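Local coordinates for protein putative mandelate racemase (Salmonella typhimurium, PDB 2O56) that is of unknown function but binds magnesium and, as a member of the enolase superfamily, probably acts as a hydro-lyase (dehydratase), at residues Met72-Ile77 with Asp108-Ala113; Ala76-Met81 with Tyr276-Tyr281; Lys83-Gly88 with Gly93-Ala98. All coordinates share one frame; numbering follows the deposited sequence.

All three contacts draw on helices of the N-terminal capping domain. Contact 1 joins the start of helix 74-83 to the far part of helix 93-114, and contact 3 joins the loop between these helices to the first turns of the second. Contact 2 alone links capping domain and barrel, from helix 74-83 to helix 277-286. Along the chain, contact 3 is nested inside the loops closed by both others. The centres of contacts 2 and 3 lie about 9 Å apart, and the two touch; the centre of contact 1 lies about 16 Å from that of contact 2 and about 19 Å from that of contact 3. Contacts 1 and 2 border the second subunit, contacts 2 and 3 the third.

Contact 1. Residues Met72-Ile77 with Asp108-Ala113; sequences MNNEAI and DIKGKA
Within the helical part of the enolase-superfamily capping domain, the start of helix 74-83 and the loop residue Met72 before it meet helix 93-114 through Lys110. The first two torsions of this lysine are extended, with CG opposite the backbone N (chi1 -170°), and bends at chi3 and chi4 then curl the ammonium group over toward the shorter helix. Lys110 NZ donates to Asn74 OD1 at 2.9 Å, coming from above the amide plane rather than along a lone pair. Met72 O also lies 2.9 Å from Lys110 NZ, but at an angle too poor for a hydrogen bond. A water donates to Met72 O at 2.8 Å; it sits implausibly close to Lys110 NZ, so that link is doubtful. The two helices are consecutive in the capping domain, with Asn74 in the first turn of the earlier one. Met72, bent at chi2 and chi3, crosses the lysine chain at a slant, its CE 3.8 Å from Lys110 CG, and Met72 SD reaches Ala113 CB at 4.5 Å. Trp107 adds a cation-pi contact to Lys110, while Asn74 ND2 is taken up by Thr304. Asn73 OD1 bonds to the backbone N of Lys125 of a second subunit.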
loop_
_atom_site.group_PDB
_atom_site.type_symbol
_atom_site.label_atom_id
_atom_site.label_comp_id
_atom_site.label_asym_id
_atom_site.label_seq_id
_atom_site.Cartn_x
_atom_site.Cartn_y
_atom_site.Cartn_z
ATOM N N MET A 72 -37.431 -3.944 -24.931
ATOM C CA MET A 72 -37.482 -2.833 -23.975
ATOM C C MET A 72 -36.567 -3.048 -22.766
ATOM O O MET A 72 -36.157 -2.083 -22.126
ATOM C CB MET A 72 -38.938 -2.538 -23.535
ATOM C CG MET A 72 -39.862 -2.188 -24.737
ATOM S SD MET A 72 -39.318 -0.699 -25.633
ATOM C CE MET A 72 -39.778 0.449 -24.335
ATOM N N ASN A 73 -36.237 -4.314 -22.494
ATOM C CA ASN A 73 -35.453 -4.724 -21.332
ATOM C C ASN A 73 -33.958 -4.719 -21.640
ATOM O O ASN A 73 -33.298 -5.750 -21.576
ATOM C CB ASN A 73 -35.892 -6.125 -20.836
ATOM C CG ASN A 73 -37.379 -6.204 -20.552
ATOM O OD1 ASN A 73 -38.017 -5.185 -20.379
ATOM N ND2 ASN A 73 -37.930 -7.426 -20.477
ATOM N N ASN A 74 -33.417 -3.563 -21.991
ATOM C CA ASN A 74 -32.008 -3.510 -22.349
ATOM C C ASN A 74 -31.088 -3.938 -21.200
ATOM O O ASN A 74 -30.053 -4.553 -21.448
ATOM C CB ASN A 74 -31.609 -2.120 -22.877
ATOM C CG ASN A 74 -31.891 -1.009 -21.865
ATOM O OD1 ASN A 74 -33.038 -0.668 -21.616
ATOM N ND2 ASN A 74 -30.841 -0.455 -21.278
ATOM N N GLU A 75 -31.454 -3.616 -19.960
ATOM C CA GLU A 75 -30.605 -3.963 -18.805
ATOM C C GLU A 75 -30.504 -5.475 -18.674
ATOM O O GLU A 75 -29.418 -6.031 -18.517
ATOM C CB GLU A 75 -31.167 -3.379 -17.501
ATOM C CG GLU A 75 -30.961 -1.855 -17.311
ATOM C CD GLU A 75 -29.532 -1.447 -16.934
ATOM O OE1 GLU A 75 -28.728 -2.305 -16.550
ATOM O OE2 GLU A 75 -29.196 -0.244 -17.019
ATOM N N ALA A 76 -31.649 -6.138 -18.755
ATOM C CA ALA A 76 -31.697 -7.598 -18.662
ATOM C C ALA A 76 -31.000 -8.263 -19.839
ATOM O O ALA A 76 -30.354 -9.282 -19.665
ATOM C CB ALA A 76 -33.141 -8.076 -18.549
ATOM N N ILE A 77 -31.122 -7.688 -21.032
ATOM C CA ILE A 77 -30.511 -8.293 -22.202
ATOM C C ILE A 77 -28.983 -8.119 -22.109
ATOM O O ILE A 77 -28.240 -9.050 -22.389
ATOM C CB ILE A 77 -31.083 -7.719 -23.527
ATOM C CG1 ILE A 77 -32.465 -8.313 -23.810
ATOM C CG2 ILE A 77 -30.137 -7.973 -24.714
ATOM C CD1 ILE A 77 -33.387 -7.399 -24.606
ATOM N N ASP A 108 -32.496 2.248 -30.023
ATOM C CA ASP A 108 -33.148 2.831 -31.200
ATOM C C ASP A 108 -34.639 2.444 -31.175
ATOM O O ASP A 108 -35.520 3.296 -31.294
ATOM C CB ASP A 108 -32.475 2.321 -32.467
ATOM C CG ASP A 108 -32.870 3.114 -33.709
ATOM O OD1 ASP A 108 -33.176 4.332 -33.604
ATOM O OD2 ASP A 108 -32.862 2.514 -34.799
ATOM N N ILE A 109 -34.904 1.157 -30.947
ATOM C CA ILE A 109 -36.272 0.649 -30.746
ATOM C C ILE A 109 -37.029 1.348 -29.628
ATOM O O ILE A 109 -38.211 1.649 -29.767
ATOM C CB ILE A 109 -36.280 -0.885 -30.471
ATOM C CG1 ILE A 109 -36.014 -1.646 -31.775
ATOM C CG2 ILE A 109 -37.632 -1.315 -29.882
ATOM C CD1 ILE A 109 -35.572 -3.078 -31.609
ATOM N N LYS A 110 -36.344 1.587 -28.512
ATOM C CA LYS A 110 -36.970 2.164 -27.325
ATOM C C LYS A 110 -37.368 3.604 -27.623
ATOM O O LYS A 110 -38.458 4.031 -27.273
ATOM C CB LYS A 110 -35.979 2.095 -26.148
ATOM C CG LYS A 110 -36.540 2.439 -24.797
ATOM C CD LYS A 110 -35.436 2.862 -23.809
ATOM C CE LYS A 110 -34.464 1.726 -23.545
ATOM N NZ LYS A 110 -35.236 0.523 -23.072
ATOM N N GLY A 111 -36.480 4.340 -28.292
ATOM C CA GLY A 111 -36.783 5.700 -28.741
ATOM C C GLY A 111 -37.936 5.787 -29.725
ATOM O O GLY A 111 -38.827 6.640 -29.576
ATOM N N LYS A 112 -37.921 4.905 -30.723
ATOM C CA LYS A 112 -38.957 4.893 -31.752
ATOM C C LYS A 112 -40.332 4.559 -31.176
ATOM O O LYS A 112 -41.335 5.174 -31.563
ATOM C CB LYS A 112 -38.590 3.917 -32.863
ATOM C CG LYS A 112 -37.375 4.354 -33.625
ATOM C CD LYS A 112 -36.942 3.322 -34.615
ATOM C CE LYS A 112 -36.170 3.980 -35.742
ATOM N NZ LYS A 112 -35.264 2.999 -36.432
ATOM N N ALA A 113 -40.357 3.594 -30.259
ATOM C CA ALA A 113 -41.545 3.229 -29.497
ATOM C C ALA A 113 -42.156 4.373 -28.682
ATOM O O ALA A 113 -43.369 4.431 -28.516
ATOM C CB ALA A 113 -41.245 2.047 -28.589
HETATM O O HOH W 1 -37.274 0.407 -21.589
#

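Contact 2. Residues Ala76-Met81 with Tyr276-Tyr281; sequences AIWEKM and YWRWGY
Trp78 drives the outer edge of its six-membered ring into the face of the Trp277 indole, a T-shaped (edge-to-face) pair with planes at 75° and centroids of the six- and five-membered rings 5.0 Å apart. Trp78 CZ2 comes closest, 3.8 Å from Trp277 CD1, while Trp78 CH2 sits over the same face, displaced toward the rim. A chi1 of -156° sets the Trp78 indole opposite its own backbone N; the axes of the two helical segments come no nearer than 14.1 Å, a distance the indole helps to span. Further along the same edge, Trp78 CH2 also meets Trp279 CZ3 at 3.9 Å, the side chains passing in opposite senses. Arg278 passes the ring this way too: its guanidinium, turned 63° from the indole plane, presents its edge, with NH2 4.0 Å from Trp78 CZ3. A water bridges Arg278 NH2 to Glu79 OE1, and Arg278 also bonds Glu305 and Asp311 O of a second subunit. Gly301 O accepts the Trp78 indole N-H. Helices 74-83 and 277-286 thus join the capping domain to the barrel, with Met99 of helix 93-114 and Glu305 of helix 302-314 packing against both Trp78 and Trp277.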
loop_
_atom_site.group_PDB
_atom_site.type_symbol
_atom_site.label_atom_id
_atom_site.label_comp_id
_atom_site.label_asym_id
_atom_site.label_seq_id
_atom_site.Cartn_x
_atom_site.Cartn_y
_atom_site.Cartn_z
ATOM N N ALA A 76 -31.649 -6.138 -18.755
ATOM C CA ALA A 76 -31.697 -7.598 -18.662
ATOM C C ALA A 76 -31.000 -8.263 -19.839
ATOM O O ALA A 76 -30.354 -9.282 -19.665
ATOM C CB ALA A 76 -33.141 -8.076 -18.549
ATOM N N ILE A 77 -31.122 -7.688 -21.032
ATOM C CA ILE A 77 -30.511 -8.293 -22.202
ATOM C C ILE A 77 -28.983 -8.119 -22.109
ATOM O O ILE A 77 -28.240 -9.050 -22.389
ATOM C CB ILE A 77 -31.083 -7.719 -23.527
ATOM C CG1 ILE A 77 -32.465 -8.313 -23.810
ATOM C CG2 ILE A 77 -30.137 -7.973 -24.714
ATOM C CD1 ILE A 77 -33.387 -7.399 -24.606
ATOM N N TRP A 78 -28.529 -6.940 -21.685
ATOM C CA TRP A 78 -27.087 -6.703 -21.508
ATOM C C TRP A 78 -26.478 -7.737 -20.541
ATOM O O TRP A 78 -25.475 -8.384 -20.838
ATOM C CB TRP A 78 -26.811 -5.270 -21.031
ATOM C CG TRP A 78 -25.392 -4.831 -21.397
ATOM C CD1 TRP A 78 -25.006 -4.181 -22.519
ATOM C CD2 TRP A 78 -24.191 -5.103 -20.659
ATOM N NE1 TRP A 78 -23.641 -3.978 -22.520
ATOM C CE2 TRP A 78 -23.111 -4.528 -21.383
ATOM C CE3 TRP A 78 -23.926 -5.733 -19.446
ATOM C CZ2 TRP A 78 -21.778 -4.608 -20.943
ATOM C CZ3 TRP A 78 -22.593 -5.794 -19.000
ATOM C CH2 TRP A 78 -21.546 -5.233 -19.743
ATOM N N GLU A 79 -27.126 -7.927 -19.402
ATOM C CA GLU A 79 -26.606 -8.823 -18.384
ATOM C C GLU A 79 -26.717 -10.292 -18.815
ATOM O O GLU A 79 -25.927 -11.120 -18.392
ATOM C CB GLU A 79 -27.333 -8.579 -17.053
ATOM C CG GLU A 79 -26.803 -9.399 -15.872
ATOM C CD GLU A 79 -25.645 -8.739 -15.120
ATOM O OE1 GLU A 79 -25.102 -7.708 -15.584
ATOM O OE2 GLU A 79 -25.287 -9.259 -14.045
ATOM N N LYS A 80 -27.698 -10.619 -19.650
ATOM C CA LYS A 80 -27.740 -11.942 -20.261
ATOM C C LYS A 80 -26.567 -12.160 -21.197
ATOM O O LYS A 80 -25.961 -13.232 -21.209
ATOM C CB LYS A 80 -29.052 -12.154 -21.026
ATOM C CG LYS A 80 -29.317 -13.607 -21.393
ATOM C CD LYS A 80 -30.572 -13.713 -22.281
ATOM C CE LYS A 80 -30.659 -15.111 -22.905
ATOM N NZ LYS A 80 -31.977 -15.383 -23.538
ATOM N N MET A 81 -26.240 -11.141 -21.992
ATOM C CA MET A 81 -25.081 -11.249 -22.873
ATOM C C MET A 81 -23.779 -11.390 -22.075
ATOM O O MET A 81 -22.858 -12.133 -22.477
ATOM C CB MET A 81 -25.047 -10.102 -23.874
ATOM C CG MET A 81 -26.225 -10.141 -24.890
ATOM S SD MET A 81 -25.914 -9.034 -26.273
ATOM C CE MET A 81 -26.148 -7.380 -25.576
ATOM N N TYR A 276 -12.782 -1.854 -22.290
ATOM C CA TYR A 276 -14.183 -2.248 -22.456
ATOM C C TYR A 276 -14.901 -2.413 -21.132
ATOM O O TYR A 276 -14.376 -3.042 -20.210
ATOM C CB TYR A 276 -14.286 -3.547 -23.275
ATOM C CG TYR A 276 -13.320 -3.615 -24.418
ATOM C CD1 TYR A 276 -13.351 -2.655 -25.439
ATOM C CD2 TYR A 276 -12.357 -4.610 -24.474
ATOM C CE1 TYR A 276 -12.456 -2.681 -26.493
ATOM C CE2 TYR A 276 -11.442 -4.644 -25.533
ATOM C CZ TYR A 276 -11.511 -3.665 -26.535
ATOM O OH TYR A 276 -10.644 -3.711 -27.596
ATOM N N TRP A 277 -16.113 -1.856 -21.069
ATOM C CA TRP A 277 -17.052 -2.002 -19.942
ATOM C C TRP A 277 -16.585 -1.255 -18.691
ATOM O O TRP A 277 -15.458 -0.764 -18.630
ATOM C CB TRP A 277 -17.414 -3.464 -19.631
ATOM C CG TRP A 277 -17.778 -4.326 -20.817
ATOM C CD1 TRP A 277 -18.186 -3.914 -22.050
ATOM C CD2 TRP A 277 -17.787 -5.758 -20.848
ATOM N NE1 TRP A 277 -18.426 -5.005 -22.854
ATOM C CE2 TRP A 277 -18.199 -6.147 -22.137
ATOM C CE3 TRP A 277 -17.475 -6.752 -19.906
ATOM C CZ2 TRP A 277 -18.295 -7.487 -22.523
ATOM C CZ3 TRP A 277 -17.588 -8.088 -20.291
ATOM C CH2 TRP A 277 -18.003 -8.440 -21.585
ATOM N N ARG A 278 -17.476 -1.117 -17.718
ATOM C CA ARG A 278 -17.093 -0.560 -16.419
ATOM C C ARG A 278 -15.853 -1.295 -15.858
ATOM O O ARG A 278 -14.950 -0.673 -15.319
ATOM C CB ARG A 278 -18.248 -0.757 -15.427
ATOM C CG ARG A 278 -19.419 0.224 -15.540
ATOM C CD ARG A 278 -20.635 -0.370 -14.816
ATOM N NE ARG A 278 -21.246 -1.463 -15.587
ATOM C CZ ARG A 278 -22.256 -2.222 -15.154
ATOM N NH1 ARG A 278 -22.772 -2.014 -13.955
ATOM N NH2 ARG A 278 -22.759 -3.187 -15.920
ATOM N N TRP A 279 -15.848 -2.627 -15.958
ATOM C CA TRP A 279 -14.745 -3.439 -15.455
ATOM C C TRP A 279 -13.381 -3.056 -16.084
ATOM O O TRP A 279 -12.348 -3.030 -15.401
ATOM C CB TRP A 279 -15.049 -4.919 -15.667
ATOM C CG TRP A 279 -16.206 -5.420 -14.848
ATOM C CD1 TRP A 279 -16.140 -6.052 -13.622
ATOM C CD2 TRP A 279 -17.600 -5.380 -15.200
ATOM N NE1 TRP A 279 -17.412 -6.408 -13.199
ATOM C CE2 TRP A 279 -18.325 -6.002 -14.137
ATOM C CE3 TRP A 279 -18.312 -4.891 -16.309
ATOM C CZ2 TRP A 279 -19.726 -6.124 -14.146
ATOM C CZ3 TRP A 279 -19.701 -5.002 -16.308
ATOM C CH2 TRP A 279 -20.392 -5.630 -15.237
ATOM N N GLY A 280 -13.386 -2.730 -17.370
ATOM C CA GLY A 280 -12.138 -2.418 -18.065
ATOM C C GLY A 280 -11.602 -1.063 -17.656
ATOM O O GLY A 280 -10.383 -0.848 -17.598
ATOM N N TYR A 281 -12.513 -0.130 -17.389
ATOM C CA TYR A 281 -12.109 1.183 -16.900
ATOM C C TYR A 281 -11.685 1.208 -15.445
ATOM O O TYR A 281 -10.806 1.990 -15.070
ATOM C CB TYR A 281 -13.160 2.256 -17.210
ATOM C CG TYR A 281 -13.159 2.567 -18.671
ATOM C CD1 TYR A 281 -12.371 3.611 -19.171
ATOM C CD2 TYR A 281 -13.901 1.793 -19.571
ATOM C CE1 TYR A 281 -12.341 3.884 -20.506
ATOM C CE2 TYR A 281 -13.875 2.062 -20.930
ATOM C CZ TYR A 281 -13.094 3.122 -21.382
ATOM O OH TYR A 281 -13.034 3.419 -22.731
HETATM O O HOH W 2 -25.171 -5.011 -15.945
#

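Contact 3. Residues Lys83-Gly88 with Gly93-Ala98; sequences KKTFWG and GIFSAA
Phe95, in the first turns of helix 93-114, packs against an ST motif in the loop that leads from helix 74-83 within the capping domain. The phenyl group stands opposite its backbone N (chi1 -161°), which swings it out from the helix toward the loop. Gly88 CA lies over one face of the ring, 3.8 Å from the centroid and 25° off the normal, a CH-pi contact; with no side chain on Gly88, the ring can press close to the backbone. Trp87 touches the ring through CB, 4.0 Å from Phe95 CE1, and its indole then leads away to a third subunit, where Tyr48 O accepts from Trp87 NE1. Met58 of helix 52-66 also packs against Phe95. The Thr85 and Phe95 side chains approach each other from opposite directions, Thr85 OG1 meeting the ring obliquely. A Thr85 chi1 of 50° places OG1 between the backbone N and the carbonyl carbon, from where it accepts a bent bond from Gly88 N (3.2 Å, 138°) that closes the motif. The same oxygen bonds with Met81 O, tying the loop back to the preceding helix. Thr85 CG2 is also near, but OG1 comes closer, 3.4 Å from Phe95 CZ.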
loop_
_atom_site.group_PDB
_atom_site.type_symbol
_atom_site.label_atom_id
_atom_site.label_comp_id
_atom_site.label_asym_id
_atom_site.label_seq_id
_atom_site.Cartn_x
_atom_site.Cartn_y
_atom_site.Cartn_z
ATOM N N LYS A 83 -23.642 -12.691 -18.862
ATOM C CA LYS A 83 -23.678 -13.770 -17.841
ATOM C C LYS A 83 -24.056 -15.154 -18.366
ATOM O O LYS A 83 -23.711 -16.165 -17.743
ATOM C CB LYS A 83 -24.639 -13.436 -16.693
ATOM C CG LYS A 83 -24.177 -12.309 -15.734
ATOM C CD LYS A 83 -22.869 -12.688 -15.038
ATOM C CE LYS A 83 -22.403 -11.592 -14.066
ATOM N NZ LYS A 83 -23.362 -11.427 -12.951
ATOM N N LYS A 84 -24.783 -15.212 -19.483
ATOM C CA LYS A 84 -25.358 -16.495 -19.940
ATOM C C LYS A 84 -24.710 -17.039 -21.210
ATOM O O LYS A 84 -25.211 -17.984 -21.812
ATOM C CB LYS A 84 -26.883 -16.384 -20.113
ATOM C CG LYS A 84 -27.601 -15.969 -18.850
ATOM C CD LYS A 84 -27.508 -17.087 -17.795
ATOM C CE LYS A 84 -28.746 -17.145 -16.942
ATOM N NZ LYS A 84 -28.408 -17.741 -15.631
ATOM N N THR A 85 -23.587 -16.437 -21.602
ATOM C CA THR A 85 -22.905 -16.764 -22.841
ATOM C C THR A 85 -21.619 -17.572 -22.633
ATOM O O THR A 85 -21.035 -18.086 -23.598
ATOM C CB THR A 85 -22.549 -15.478 -23.584
ATOM O OG1 THR A 85 -21.887 -14.601 -22.675
ATOM C CG2 THR A 85 -23.835 -14.775 -24.066
ATOM N N PHE A 86 -21.209 -17.686 -21.369
ATOM C CA PHE A 86 -19.898 -18.211 -20.918
ATOM C C PHE A 86 -18.746 -17.242 -21.179
ATOM O O PHE A 86 -18.094 -16.754 -20.256
ATOM C CB PHE A 86 -19.581 -19.601 -21.463
ATOM C CG PHE A 86 -18.605 -20.349 -20.617
ATOM C CD1 PHE A 86 -19.039 -21.059 -19.499
ATOM C CD2 PHE A 86 -17.249 -20.312 -20.904
ATOM C CE1 PHE A 86 -18.131 -21.726 -18.678
ATOM C CE2 PHE A 86 -16.330 -21.008 -20.087
ATOM C CZ PHE A 86 -16.787 -21.709 -18.985
ATOM N N TRP A 87 -18.527 -16.938 -22.435
ATOM C CA TRP A 87 -17.396 -16.117 -22.839
ATOM C C TRP A 87 -17.525 -14.651 -22.437
ATOM O O TRP A 87 -16.519 -13.957 -22.284
ATOM C CB TRP A 87 -17.148 -16.293 -24.336
ATOM C CG TRP A 87 -16.940 -17.733 -24.653
ATOM C CD1 TRP A 87 -17.707 -18.516 -25.462
ATOM C CD2 TRP A 87 -15.926 -18.590 -24.103
ATOM N NE1 TRP A 87 -17.229 -19.813 -25.464
ATOM C CE2 TRP A 87 -16.136 -19.883 -24.643
ATOM C CE3 TRP A 87 -14.840 -18.386 -23.232
ATOM C CZ2 TRP A 87 -15.305 -20.961 -24.344
ATOM C CZ3 TRP A 87 -14.010 -19.475 -22.931
ATOM C CH2 TRP A 87 -14.254 -20.742 -23.486
ATOM N N GLY A 88 -18.751 -14.193 -22.241
ATOM C CA GLY A 88 -18.999 -12.812 -21.771
ATOM C C GLY A 88 -18.218 -12.500 -20.511
ATOM O O GLY A 88 -17.675 -11.412 -20.357
ATOM N N GLY A 93 -12.690 -7.526 -26.899
ATOM C CA GLY A 93 -13.073 -6.504 -27.873
ATOM C C GLY A 93 -14.057 -6.949 -28.952
ATOM O O GLY A 93 -14.986 -6.232 -29.276
ATOM N N ILE A 94 -13.862 -8.139 -29.492
ATOM C CA ILE A 94 -14.833 -8.722 -30.429
ATOM C C ILE A 94 -16.164 -9.005 -29.738
ATOM O O ILE A 94 -17.242 -8.658 -30.260
ATOM C CB ILE A 94 -14.341 -10.055 -31.020
ATOM C CG1 ILE A 94 -12.917 -9.927 -31.562
ATOM C CG2 ILE A 94 -15.381 -10.618 -32.055
ATOM C CD1 ILE A 94 -12.678 -8.808 -32.592
ATOM N N PHE A 95 -16.094 -9.637 -28.570
ATOM C CA PHE A 95 -17.301 -9.933 -27.819
ATOM C C PHE A 95 -18.098 -8.652 -27.520
ATOM O O PHE A 95 -19.288 -8.557 -27.823
ATOM C CB PHE A 95 -16.974 -10.652 -26.517
ATOM C CG PHE A 95 -18.154 -11.364 -25.950
ATOM C CD1 PHE A 95 -18.339 -12.707 -26.198
ATOM C CD2 PHE A 95 -19.127 -10.682 -25.233
ATOM C CE1 PHE A 95 -19.441 -13.355 -25.717
ATOM C CE2 PHE A 95 -20.256 -11.354 -24.752
ATOM C CZ PHE A 95 -20.388 -12.680 -24.992
ATOM N N SER A 96 -17.398 -7.666 -26.964
ATOM C CA SER A 96 -17.964 -6.380 -26.583
ATOM C C SER A 96 -18.571 -5.625 -27.758
ATOM O O SER A 96 -19.663 -5.085 -27.629
ATOM C CB SER A 96 -16.898 -5.507 -25.959
ATOM O OG SER A 96 -17.445 -4.272 -25.557
ATOM N N ALA A 97 -17.859 -5.574 -28.883
ATOM C CA ALA A 97 -18.335 -4.840 -30.068
ATOM C C ALA A 97 -19.626 -5.417 -30.645
ATOM O O ALA A 97 -20.511 -4.681 -31.103
ATOM C CB ALA A 97 -17.239 -4.751 -31.139
ATOM N N ALA A 98 -19.761 -6.731 -30.596
ATOM C CA ALA A 98 -21.031 -7.356 -30.975
ATOM C C ALA A 98 -22.178 -7.084 -30.013
ATOM O O ALA A 98 -23.288 -6.826 -30.461
ATOM C CB ALA A 98 -20.862 -8.844 -31.210
#